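Phosphoribulokinase 1 (PDB 1A7J) catalyses the ATP-dependent phosphorylation of D-ribulose 5-phosphate to D-ribulose 1,5-bisphosphate in the Calvin cycle. Local coordinates at residues A226-P238 with N259-A271. Sequence-based numbering, arbitrary orientation.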
# COMPACT_ATOMS: atom_id res chain seq x y z
N ALA A 226 4.23 3.62 16.98
CA ALA A 226 5.25 4.36 16.23
C ALA A 226 6.50 4.58 17.04
O ALA A 226 7.61 4.43 16.54
CB ALA A 226 4.69 5.70 15.75
N ASP A 227 6.35 4.88 18.32
CA ASP A 227 7.49 5.24 19.12
C ASP A 227 8.44 4.07 19.28
O ASP A 227 9.66 4.26 19.38
CB ASP A 227 7.07 5.75 20.49
CG ASP A 227 8.23 5.92 21.42
OD1 ASP A 227 9.01 6.86 21.20
OD2 ASP A 227 8.41 5.08 22.31
N GLU A 228 7.91 2.86 19.24
CA GLU A 228 8.70 1.67 19.47
C GLU A 228 9.22 1.08 18.18
O GLU A 228 9.63 -0.07 18.15
CB GLU A 228 7.87 0.63 20.23
CG GLU A 228 7.43 1.13 21.63
CD GLU A 228 6.30 0.35 22.24
OE1 GLU A 228 5.43 -0.10 21.49
OE2 GLU A 228 6.24 0.21 23.46
N SER A 229 9.31 1.88 17.13
CA SER A 229 9.86 1.40 15.87
C SER A 229 10.72 2.47 15.19
O SER A 229 10.70 3.62 15.63
CB SER A 229 8.73 0.97 14.94
OG SER A 229 7.80 2.02 14.74
N VAL A 230 11.57 2.06 14.23
CA VAL A 230 12.18 3.01 13.28
C VAL A 230 11.76 2.70 11.86
O VAL A 230 11.35 1.58 11.56
CB VAL A 230 13.75 3.01 13.27
CG1 VAL A 230 14.30 3.53 14.57
CG2 VAL A 230 14.27 1.63 12.97
N VAL A 231 11.90 3.68 10.99
CA VAL A 231 11.56 3.54 9.59
C VAL A 231 12.81 3.78 8.77
O VAL A 231 13.54 4.74 9.01
CB VAL A 231 10.48 4.54 9.15
CG1 VAL A 231 10.10 4.30 7.73
CG2 VAL A 231 9.25 4.41 10.03
N VAL A 232 13.13 2.80 7.94
CA VAL A 232 14.22 2.92 6.97
C VAL A 232 13.62 3.49 5.70
O VAL A 232 12.66 2.93 5.17
CB VAL A 232 14.79 1.54 6.63
CG1 VAL A 232 15.99 1.67 5.78
CG2 VAL A 232 15.12 0.77 7.91
N ILE A 233 14.15 4.60 5.21
CA ILE A 233 13.65 5.15 3.95
C ILE A 233 14.75 5.01 2.93
O ILE A 233 15.77 5.65 3.06
CB ILE A 233 13.27 6.61 4.09
CG1 ILE A 233 12.40 6.80 5.32
CG2 ILE A 233 12.49 7.04 2.89
CD1 ILE A 233 12.41 8.21 5.83
N ARG A 234 14.63 4.01 2.07
CA ARG A 234 15.62 3.81 1.02
C ARG A 234 15.16 4.34 -0.34
O ARG A 234 14.08 3.97 -0.81
CB ARG A 234 15.95 2.34 0.89
CG ARG A 234 17.29 2.14 0.25
CD ARG A 234 17.48 0.79 -0.33
NE ARG A 234 16.50 0.55 -1.36
CZ ARG A 234 16.77 0.07 -2.55
NH1 ARG A 234 17.97 -0.42 -2.84
NH2 ARG A 234 15.79 0.01 -3.43
N PHE A 235 16.00 5.16 -0.96
CA PHE A 235 15.78 5.66 -2.32
C PHE A 235 16.45 4.77 -3.37
O PHE A 235 17.67 4.68 -3.42
CB PHE A 235 16.32 7.08 -2.48
CG PHE A 235 15.70 8.08 -1.54
CD1 PHE A 235 15.90 7.97 -0.16
CD2 PHE A 235 14.90 9.10 -2.02
CE1 PHE A 235 15.30 8.87 0.72
CE2 PHE A 235 14.30 10.01 -1.14
CZ PHE A 235 14.50 9.88 0.22
N ARG A 236 15.64 4.24 -4.29
CA ARG A 236 16.13 3.53 -5.49
C ARG A 236 17.32 4.27 -6.09
O ARG A 236 18.35 3.67 -6.39
CB ARG A 236 15.02 3.45 -6.55
CG ARG A 236 14.99 2.17 -7.41
CD ARG A 236 14.61 2.40 -8.91
NE ARG A 236 13.30 3.04 -9.17
CZ ARG A 236 12.28 2.46 -9.81
NH1 ARG A 236 12.22 1.14 -9.93
NH2 ARG A 236 11.26 3.20 -10.24
N ASN A 237 17.17 5.57 -6.31
CA ASN A 237 18.26 6.40 -6.80
C ASN A 237 18.32 7.69 -6.02
O ASN A 237 17.36 8.47 -6.01
CB ASN A 237 18.11 6.69 -8.29
CG ASN A 237 19.20 7.60 -8.83
OD1 ASN A 237 20.38 7.24 -8.88
ND2 ASN A 237 18.80 8.77 -9.29
N PRO A 238 19.42 7.89 -5.29
CA PRO A 238 19.63 8.99 -4.35
C PRO A 238 20.32 10.20 -4.97
O PRO A 238 21.20 10.81 -4.35
CB PRO A 238 20.49 8.36 -3.27
CG PRO A 238 21.30 7.35 -4.02
CD PRO A 238 20.40 6.80 -5.10
N ASN A 259 22.46 5.49 0.68
CA ASN A 259 21.19 5.70 0.02
C ASN A 259 19.98 5.41 0.86
O ASN A 259 18.90 5.28 0.31
CB ASN A 259 21.10 4.86 -1.26
CG ASN A 259 20.78 3.39 -1.01
OD1 ASN A 259 21.23 2.78 -0.04
ND2 ASN A 259 20.10 2.78 -1.96
N SER A 260 20.13 5.31 2.18
CA SER A 260 18.96 5.16 3.04
C SER A 260 19.06 5.86 4.39
O SER A 260 20.11 5.90 4.99
CB SER A 260 18.62 3.67 3.23
OG SER A 260 19.59 2.98 3.98
N ILE A 261 17.98 6.51 4.79
CA ILE A 261 17.99 7.25 6.04
C ILE A 261 17.12 6.51 7.04
O ILE A 261 16.06 5.98 6.66
CB ILE A 261 17.45 8.70 5.80
CG1 ILE A 261 17.56 9.54 7.09
CG2 ILE A 261 16.04 8.63 5.32
CD1 ILE A 261 17.39 11.05 6.87
N VAL A 262 17.61 6.32 8.26
CA VAL A 262 16.77 5.78 9.33
C VAL A 262 16.18 6.90 10.18
O VAL A 262 16.87 7.80 10.60
CB VAL A 262 17.54 4.80 10.23
CG1 VAL A 262 16.59 4.12 11.18
CG2 VAL A 262 18.24 3.76 9.39
N VAL A 263 14.89 6.80 10.47
CA VAL A 263 14.15 7.92 11.01
C VAL A 263 13.28 7.40 12.15
O VAL A 263 12.61 6.39 11.98
CB VAL A 263 13.33 8.50 9.84
CG1 VAL A 263 11.87 8.66 10.18
CG2 VAL A 263 13.92 9.83 9.42
N PRO A 264 13.36 7.99 13.36
CA PRO A 264 12.43 7.54 14.40
C PRO A 264 10.99 7.38 13.91
O PRO A 264 10.52 8.20 13.12
CB PRO A 264 12.54 8.63 15.46
CG PRO A 264 13.67 9.52 15.02
CD PRO A 264 14.40 8.82 13.93
N GLY A 265 10.28 6.37 14.42
CA GLY A 265 8.99 5.96 13.87
C GLY A 265 7.86 6.94 14.11
O GLY A 265 6.88 6.98 13.39
N ASN A 266 8.04 7.76 15.14
CA ASN A 266 7.10 8.82 15.45
C ASN A 266 7.27 10.03 14.55
O ASN A 266 6.48 10.97 14.63
CB ASN A 266 7.23 9.23 16.92
CG ASN A 266 8.67 9.46 17.33
OD1 ASN A 266 9.45 8.50 17.46
ND2 ASN A 266 9.03 10.71 17.56
N LYS A 267 8.15 9.91 13.55
CA LYS A 267 8.46 11.01 12.62
C LYS A 267 8.29 10.64 11.15
O LYS A 267 8.77 11.35 10.28
CB LYS A 267 9.89 11.51 12.84
CG LYS A 267 9.98 12.93 13.38
CD LYS A 267 10.88 12.98 14.59
CE LYS A 267 10.89 14.38 15.19
NZ LYS A 267 9.65 14.68 15.93
N LEU A 268 7.56 9.57 10.88
CA LEU A 268 7.20 9.23 9.51
C LEU A 268 6.45 10.36 8.79
O LEU A 268 6.84 10.77 7.69
CB LEU A 268 6.34 7.97 9.54
CG LEU A 268 5.92 7.36 8.19
CD1 LEU A 268 7.14 7.12 7.32
CD2 LEU A 268 5.16 6.07 8.43
N ASP A 269 5.34 10.81 9.38
CA ASP A 269 4.54 11.88 8.80
C ASP A 269 5.38 13.09 8.36
O ASP A 269 5.10 13.68 7.32
CB ASP A 269 3.45 12.31 9.78
CG ASP A 269 2.69 13.54 9.30
OD1 ASP A 269 1.78 13.38 8.45
OD2 ASP A 269 3.00 14.66 9.76
N LEU A 270 6.39 13.48 9.13
CA LEU A 270 7.24 14.62 8.75
C LEU A 270 8.29 14.30 7.66
O LEU A 270 8.66 15.18 6.86
CB LEU A 270 7.96 15.18 9.98
CG LEU A 270 8.78 16.46 9.83
CD1 LEU A 270 7.92 17.59 9.31
CD2 LEU A 270 9.34 16.84 11.18
N ALA A 271 8.83 13.09 7.69
CA ALA A 271 9.75 12.61 6.66
C ALA A 271 9.05 12.39 5.31
O ALA A 271 9.56 12.78 4.26
CB ALA A 271 10.38 11.35 7.11
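V231 and I233 pair with V263 and I261 in the antiparallel extension of the mixed sheet of this P-loop kinase fold, joining strands 229-235 and 260-264. V231 N donates to V263 O nearly straight (170°), in the plane of that carbonyl, and I233 N to I261 O at 2.8 Å; both bonds are returned. Just beyond the last pair, R234 with S260, N259 O accepts F235 N at 3.2 Å and also lies at the edge of the phenyl ring, while N259 ND2 makes a weak bond to F235 O. At the other end G265 N reaches S229 O weakly.

On the face bearing I233, the isoleucine lies alongside I261, CB 3.6 Å from I261 CG2. With CG1 beside its own backbone N (chi1 -49°), I233 carries CD1 on to A271 CB, 4.0 Å away, and the V231 side chain crosses that of L268, CG1 meeting CD1. The face of V232 is more polar: R234 CG rests 3.6 Å from S260 CB, its guanidinium plane 80° from the N259 amide.

Helix 268-284 thus packs against the face that carries V231 and I233, with F206 of strand 204-210 touching both I233 and L268. I261 meets L246 of helix 243-249. Strand 229-235 also bonds to 204-210, and V262 touches W254 of the edge strand on this side, 254-257.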